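Local coordinates for protein of unknown function with a Fic domain (Bacteroides thetaiotaomicron VPI-5482, PDB 3CUC) that is of unknown function but carries a Fic/DOC-family domain within a largely helical chain, at residues N253-L256 / P257-Y261. Numbering follows the deposited sequence.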
loop_
_atom_site.group_PDB
_atom_site.type_symbol
_atom_site.label_atom_id
_atom_site.label_comp_id
_atom_site.label_asym_id
_atom_site.label_seq_id
_atom_site.Cartn_x
_atom_site.Cartn_y
_atom_site.Cartn_z
ATOM N N ASN A 253 -3.893 -16.670 9.827
ATOM C CA ASN A 253 -5.006 -17.544 9.456
ATOM C C ASN A 253 -6.348 -16.816 9.440
ATOM O O ASN A 253 -7.262 -17.214 8.716
ATOM C CB ASN A 253 -5.073 -18.762 10.385
ATOM C CG ASN A 253 -3.900 -19.723 10.185
ATOM O OD1 ASN A 253 -3.932 -20.863 10.648
ATOM N ND2 ASN A 253 -2.862 -19.264 9.493
ATOM N N ASP A 254 -6.465 -15.760 10.245
ATOM C CA ASP A 254 -7.647 -14.897 10.212
ATOM C C ASP A 254 -7.784 -14.161 8.877
ATOM O O ASP A 254 -8.901 -14.019 8.363
ATOM C CB ASP A 254 -7.607 -13.863 11.347
ATOM C CG ASP A 254 -7.749 -14.486 12.730
ATOM O OD1 ASP A 254 -8.312 -15.596 12.841
ATOM O OD2 ASP A 254 -7.301 -13.853 13.711
ATOM N N ILE A 255 -6.655 -13.707 8.321
ATOM C CA ILE A 255 -6.668 -12.848 7.127
ATOM C C ILE A 255 -6.343 -13.578 5.815
ATOM O O ILE A 255 -5.976 -12.946 4.818
ATOM C CB ILE A 255 -5.726 -11.610 7.291
ATOM C CG1 ILE A 255 -4.237 -11.999 7.257
ATOM C CG2 ILE A 255 -6.047 -10.873 8.585
ATOM C CD1 ILE A 255 -3.327 -10.866 6.790
ATOM N N LEU A 256 -6.519 -14.896 5.808
ATOM C CA LEU A 256 -6.167 -15.726 4.655
ATOM C C LEU A 256 -6.804 -15.277 3.321
ATOM O O LEU A 256 -6.124 -15.276 2.293
ATOM C CB LEU A 256 -6.496 -17.189 4.955
ATOM C CG LEU A 256 -5.807 -18.261 4.111
ATOM C CD1 LEU A 256 -5.307 -19.400 5.000
ATOM C CD2 LEU A 256 -6.751 -18.780 3.024
ATOM N N PRO A 257 -8.093 -14.875 3.325
ATOM C CA PRO A 257 -8.669 -14.376 2.062
ATOM C C PRO A 257 -7.950 -13.134 1.496
ATOM O O PRO A 257 -7.855 -12.980 0.274
ATOM C CB PRO A 257 -10.124 -14.043 2.431
ATOM C CG PRO A 257 -10.382 -14.714 3.730
ATOM C CD PRO A 257 -9.072 -14.851 4.427
ATOM N N PHE A 258 -7.450 -12.269 2.378
ATOM C CA PHE A 258 -6.714 -11.078 1.956
ATOM C C PHE A 258 -5.290 -11.423 1.534
ATOM O O PHE A 258 -4.725 -10.757 0.663
ATOM C CB PHE A 258 -6.697 -10.017 3.067
ATOM C CG PHE A 258 -6.013 -8.729 2.674
ATOM C CD1 PHE A 258 -6.475 -7.978 1.601
ATOM C CD2 PHE A 258 -4.908 -8.266 3.381
ATOM C CE1 PHE A 258 -5.846 -6.800 1.234
ATOM C CE2 PHE A 258 -4.274 -7.084 3.018
ATOM C CZ PHE A 258 -4.743 -6.350 1.944
ATOM N N VAL A 259 -4.701 -12.448 2.152
ATOM C CA VAL A 259 -3.391 -12.936 1.713
ATOM C C VAL A 259 -3.522 -13.436 0.276
ATOM O O VAL A 259 -2.697 -13.105 -0.576
ATOM C CB VAL A 259 -2.822 -14.061 2.620
ATOM C CG1 VAL A 259 -1.444 -14.482 2.135
ATOM C CG2 VAL A 259 -2.745 -13.604 4.073
ATOM N N ASN A 260 -4.576 -14.207 0.008
ATOM C CA ASN A 260 -4.826 -14.693 -1.344
ATOM C C ASN A 260 -5.030 -13.535 -2.314
ATOM O O ASN A 260 -4.506 -13.565 -3.431
ATOM C CB ASN A 260 -6.030 -15.640 -1.387
ATOM C CG ASN A 260 -5.758 -16.973 -0.695
ATOM O OD1 ASN A 260 -4.610 -17.391 -0.543
ATOM N ND2 ASN A 260 -6.823 -17.648 -0.277
ATOM N N TYR A 261 -5.765 -12.511 -1.881
ATOM C CA TYR A 261 -6.025 -11.353 -2.732
ATOM C C TYR A 261 -4.738 -10.663 -3.196
ATOM O O TYR A 261 -4.560 -10.403 -4.383
ATOM C CB TYR A 261 -6.924 -10.345 -2.017
ATOM C CG TYR A 261 -7.341 -9.194 -2.912
ATOM C CD1 TYR A 261 -8.007 -9.433 -4.112
ATOM C CD2 TYR A 261 -7.055 -7.872 -2.570
ATOM C CE1 TYR A 261 -8.383 -8.392 -4.946
ATOM C CE2 TYR A 261 -7.433 -6.821 -3.402
ATOM C CZ TYR A 261 -8.095 -7.089 -4.586
ATOM O OH TYR A 261 -8.462 -6.053 -5.408
#
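Ile255 and Val259 meet on the side of this helix start turned to helix 178-192, one turn apart, their side chains crossing at about a right angle. CG2 of Val259 does the touching, 3.9 Å from Ile255 CG1 and equally close to the end methyl CD1. It gets there because CG2 sits beside its own backbone N (chi1 -178° puts CG1 anti to that N), which turns it back toward the preceding turn. Ala183 of helix 178-192 lies against both side chains, and Ile255 also reaches Leu184 and Tyr187, while the ring of Phe258 meets that of His186.

Ile255 is the N-cap residue of helix 256-277, the last modelled helix of this mostly helical Fic-domain protein, and the first helical hydrogen bonds begin at its carbonyl. Val259 N gives the sounder bond to Ile255 O, 3.0 Å long. Phe258 N approaches the same oxygen at 2.9 Å, but the N-H...O angle is only 126° and the bond is weak. Pro257, in the first turn, has no N-H to offer and packs its ring beside Gln235 of helix 226-240.

Leu256 and Asn260 lie on the solvent side, both exposed. There they slant past each other, methyl CD2 of Leu256 lying 3.5 Å from the amide nitrogen ND2 of Asn260. Between the same two residues the backbone bond from Asn260 N to Leu256 O is nearly straight at 166°.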